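Local coordinates for protein 4-alpha-glucanotransferase (PDB 6M6T) that is a bacterial amylomaltase, a carbohydrate-active enzyme of the 4-alpha-glucanotransferase family built on a TIM-barrel fold, at residues D296-Y304 against R351-F361. Numbering follows the deposited sequence.
Sequences DHFKGFSDY and RAERLLAGTGF. With ASO (1,5-anhydro-D-glucitol), chain I; AC1 (4,6-dideoxy-4-{[(1S,4R,5S,6S)-4,5,6-trihydroxy-3-(hydroxymethyl)cyclohex-2-en-1-yl]amino}-alpha-D-glucopyranose), chain J.
Phe298 drives the outer end of its ring against helix 350-359, and the contact is almost wholly apolar. With CG anti to the backbone N (chi1 -154°), the ring reaches out so that CE2 lies 3.8 Å from Leu356 CD1 and 4.0 Å from Leu355 CD1, both methyls meeting it obliquely. At CZ the neighbours are Thr359 CG2, near the ring plane, and Phe361, whose own ring offers its edge. Leu355 does double duty: its CD1 also lies against the backbone of the turn, 3.7 Å from Phe301 C, and touches CB of Phe301 and of Ser302. Phe328 of helix 324-335 closes over the cluster, meeting Phe298, Phe301, Leu355 and Thr359.

Toward the start of the helix, Ser302 OG lies against Ala352 CB and donates to Lys299 O, in the carbonyl plane on a lone pair, OG to O 3.1 Å. That oxygen also accepts from Ser302 N and Asp303 N, three bonds that tie the turn together. Asp303 OD2 rests on the aliphatic part of Arg351, 3.5 Å from CD; the opposite charges come near without pairing, OD2 standing 4.6 Å from Arg351 NE.

Where the helix ends, Thr359 OG1 donates to Leu356 O (2.9 Å); by also accepting from Phe361 N, two residues on, it forms an ST turn.

At the other end of 296-304, Asp296 OD2 is covalently joined to C1 of 1,5-anhydro-D-glucitol. The packing thus joins the segment after strand 292-295, a turn that leaves the glycan pocket and runs into strand 303-308, to the helix after strand 340-342, the adjacent barrel strand: neighbouring beta-alpha elements of a TIM barrel.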
# COMPACT_ATOMS: atom_id res chain seq x y z
N ASP A 296 6.10 0.06 -6.02
CA ASP A 296 6.97 -0.50 -5.01
C ASP A 296 8.06 -1.33 -5.67
O ASP A 296 7.87 -1.87 -6.76
CB ASP A 296 6.18 -1.38 -4.03
CG ASP A 296 7.02 -1.82 -2.84
OD1 ASP A 296 7.97 -1.09 -2.53
OD2 ASP A 296 6.77 -2.88 -2.23
N HIS A 297 9.21 -1.42 -4.99
CA HIS A 297 10.29 -2.34 -5.35
C HIS A 297 10.68 -2.23 -6.83
O HIS A 297 10.59 -3.18 -7.61
CB HIS A 297 9.92 -3.78 -5.02
CG HIS A 297 11.06 -4.73 -5.08
ND1 HIS A 297 12.15 -4.63 -4.25
CD2 HIS A 297 11.29 -5.81 -5.87
CE1 HIS A 297 13.00 -5.61 -4.52
NE2 HIS A 297 12.50 -6.34 -5.50
N PHE A 298 11.10 -1.02 -7.19
CA PHE A 298 11.49 -0.71 -8.56
C PHE A 298 12.65 -1.59 -9.02
O PHE A 298 12.78 -1.89 -10.22
CB PHE A 298 11.86 0.78 -8.63
CG PHE A 298 11.69 1.39 -9.98
CD1 PHE A 298 10.42 1.53 -10.54
CD2 PHE A 298 12.80 1.82 -10.70
CE1 PHE A 298 10.27 2.09 -11.79
CE2 PHE A 298 12.66 2.37 -11.95
CZ PHE A 298 11.40 2.52 -12.50
N LYS A 299 13.49 -2.02 -8.07
CA LYS A 299 14.58 -2.94 -8.39
C LYS A 299 14.06 -4.15 -9.17
O LYS A 299 14.71 -4.61 -10.12
CB LYS A 299 15.27 -3.39 -7.10
CG LYS A 299 16.51 -4.27 -7.31
CD LYS A 299 17.39 -3.76 -8.46
CE LYS A 299 18.40 -4.77 -8.87
NZ LYS A 299 18.93 -5.34 -7.62
N GLY A 300 12.88 -4.64 -8.80
CA GLY A 300 12.29 -5.81 -9.42
C GLY A 300 12.02 -5.67 -10.90
O GLY A 300 11.75 -6.69 -11.56
N PHE A 301 12.07 -4.45 -11.45
CA PHE A 301 11.90 -4.27 -12.89
C PHE A 301 13.22 -4.30 -13.65
O PHE A 301 13.21 -4.39 -14.88
CB PHE A 301 11.13 -2.98 -13.17
CG PHE A 301 9.71 -3.05 -12.70
CD1 PHE A 301 8.73 -3.60 -13.52
CD2 PHE A 301 9.36 -2.64 -11.42
CE1 PHE A 301 7.42 -3.72 -13.08
CE2 PHE A 301 8.05 -2.74 -10.97
CZ PHE A 301 7.08 -3.28 -11.80
N SER A 302 14.36 -4.25 -12.95
CA SER A 302 15.65 -4.46 -13.58
C SER A 302 16.19 -5.87 -13.33
O SER A 302 16.61 -6.55 -14.27
CB SER A 302 16.65 -3.41 -13.07
OG SER A 302 17.17 -3.75 -11.79
N ASP A 303 16.18 -6.31 -12.08
CA ASP A 303 16.72 -7.60 -11.66
C ASP A 303 15.98 -7.99 -10.39
O ASP A 303 16.11 -7.29 -9.38
CB ASP A 303 18.23 -7.53 -11.37
CG ASP A 303 19.09 -7.37 -12.62
OD1 ASP A 303 19.07 -8.30 -13.46
OD2 ASP A 303 19.82 -6.34 -12.74
N TYR A 304 15.21 -9.08 -10.42
CA TYR A 304 14.52 -9.54 -9.22
C TYR A 304 15.18 -10.80 -8.65
O TYR A 304 15.80 -11.58 -9.38
CB TYR A 304 13.03 -9.83 -9.46
CG TYR A 304 12.81 -10.96 -10.42
CD1 TYR A 304 12.89 -10.75 -11.79
CD2 TYR A 304 12.56 -12.25 -9.97
CE1 TYR A 304 12.72 -11.77 -12.68
CE2 TYR A 304 12.39 -13.29 -10.87
CZ TYR A 304 12.46 -13.04 -12.23
OH TYR A 304 12.30 -14.02 -13.16
N ARG A 351 22.18 -1.11 -13.81
CA ARG A 351 20.96 -1.38 -14.57
C ARG A 351 19.76 -0.64 -13.98
O ARG A 351 18.94 -0.07 -14.72
CB ARG A 351 20.68 -2.89 -14.63
CG ARG A 351 21.53 -3.61 -15.66
CD ARG A 351 21.36 -5.16 -15.62
NE ARG A 351 22.16 -5.75 -16.69
CZ ARG A 351 21.84 -5.66 -17.98
NH1 ARG A 351 20.72 -5.05 -18.35
NH2 ARG A 351 22.64 -6.19 -18.89
N ALA A 352 19.67 -0.60 -12.64
CA ALA A 352 18.59 0.13 -11.97
C ALA A 352 18.71 1.64 -12.17
O ALA A 352 17.70 2.35 -12.37
CB ALA A 352 18.58 -0.20 -10.48
N GLU A 353 19.94 2.17 -12.11
CA GLU A 353 20.14 3.59 -12.32
C GLU A 353 19.82 3.98 -13.76
O GLU A 353 19.29 5.08 -14.01
CB GLU A 353 21.56 3.99 -11.93
CG GLU A 353 21.86 3.85 -10.44
CD GLU A 353 23.32 4.19 -10.08
OE1 GLU A 353 24.24 3.50 -10.58
OE2 GLU A 353 23.54 5.15 -9.31
N ARG A 354 20.09 3.09 -14.71
CA ARG A 354 19.68 3.36 -16.09
C ARG A 354 18.16 3.33 -16.23
O ARG A 354 17.59 4.16 -16.94
CB ARG A 354 20.33 2.36 -17.05
CG ARG A 354 21.84 2.34 -17.02
CD ARG A 354 22.46 2.66 -18.36
NE ARG A 354 22.18 1.61 -19.33
CZ ARG A 354 22.53 1.66 -20.61
NH1 ARG A 354 23.17 2.73 -21.08
NH2 ARG A 354 22.23 0.65 -21.43
N LEU A 355 17.49 2.35 -15.59
CA LEU A 355 16.03 2.32 -15.55
C LEU A 355 15.47 3.66 -15.12
O LEU A 355 14.63 4.26 -15.82
CB LEU A 355 15.53 1.24 -14.60
CG LEU A 355 14.68 0.12 -15.21
CD1 LEU A 355 14.02 -0.69 -14.10
CD2 LEU A 355 13.66 0.70 -16.16
N LEU A 356 15.93 4.15 -13.96
CA LEU A 356 15.44 5.44 -13.46
C LEU A 356 15.70 6.55 -14.47
O LEU A 356 14.75 7.16 -14.97
CB LEU A 356 16.05 5.77 -12.10
CG LEU A 356 15.06 6.55 -11.21
CD1 LEU A 356 13.66 6.01 -11.36
CD2 LEU A 356 15.43 6.53 -9.73
N ALA A 357 16.97 6.79 -14.83
CA ALA A 357 17.27 7.88 -15.76
C ALA A 357 16.39 7.82 -17.02
O ALA A 357 15.89 8.85 -17.49
CB ALA A 357 18.75 7.83 -16.14
N GLY A 358 16.16 6.62 -17.55
CA GLY A 358 15.29 6.48 -18.70
C GLY A 358 13.85 6.87 -18.43
O GLY A 358 13.15 7.32 -19.34
N THR A 359 13.37 6.67 -17.20
CA THR A 359 11.99 7.12 -16.96
C THR A 359 11.90 8.61 -16.59
O THR A 359 10.90 9.26 -16.92
CB THR A 359 11.31 6.31 -15.86
OG1 THR A 359 11.98 6.50 -14.60
CG2 THR A 359 11.31 4.85 -16.20
N GLY A 360 12.91 9.16 -15.93
CA GLY A 360 12.76 10.50 -15.38
C GLY A 360 11.80 10.61 -14.21
O GLY A 360 11.56 11.73 -13.74
N PHE A 361 11.24 9.50 -13.73
CA PHE A 361 10.45 9.52 -12.51
C PHE A 361 11.33 9.94 -11.34
O PHE A 361 12.52 9.64 -11.31
CB PHE A 361 9.88 8.15 -12.16
CG PHE A 361 9.00 7.54 -13.22
CD1 PHE A 361 8.13 8.33 -13.97
CD2 PHE A 361 9.02 6.16 -13.42
CE1 PHE A 361 7.31 7.75 -14.93
CE2 PHE A 361 8.22 5.58 -14.38
CZ PHE A 361 7.36 6.38 -15.14
C1 ASO I . 7.40 -3.77 -1.25
C2 ASO I . 7.14 -3.37 0.22
C3 ASO I . 7.64 -4.48 1.16
C4 ASO I . 6.89 -5.78 0.80
C5 ASO I . 7.13 -6.11 -0.65
C6 ASO I . 6.19 -7.25 -1.05
O2 ASO I . 7.77 -2.12 0.54
O3 ASO I . 7.38 -4.10 2.56
O4 ASO I . 7.30 -6.89 1.64
O5 ASO I . 6.73 -5.02 -1.49
O6 ASO I . 5.75 -7.06 -2.40
C1 AC1 J . 18.58 -2.13 3.12
O2 AC1 J . 19.23 -4.46 2.95
C2 AC1 J . 18.11 -3.58 3.13
C4A AC1 J . 11.84 -3.05 -0.54
C3 AC1 J . 17.18 -3.79 1.97
O3 AC1 J . 16.77 -5.16 2.02
C4 AC1 J . 15.97 -2.87 2.08
N4A AC1 J . 15.11 -2.96 0.90
C5 AC1 J . 16.41 -1.42 2.18
O5 AC1 J . 17.40 -1.23 3.24
C6 AC1 J . 15.15 -0.56 2.39
C1B AC1 J . 14.14 -4.06 0.91
C2B AC1 J . 13.85 -4.36 -0.53
O2B AC1 J . 15.12 -4.55 -1.17
C3B AC1 J . 13.19 -3.16 -1.15
O3B AC1 J . 12.99 -3.37 -2.54
O4 AC1 J . 11.21 -1.86 -1.05
C5B AC1 J . 11.91 -3.08 0.86
C7B AC1 J . 12.99 -3.62 1.56
C6B AC1 J . 10.72 -2.56 1.63
O6B AC1 J . 10.12 -1.54 0.82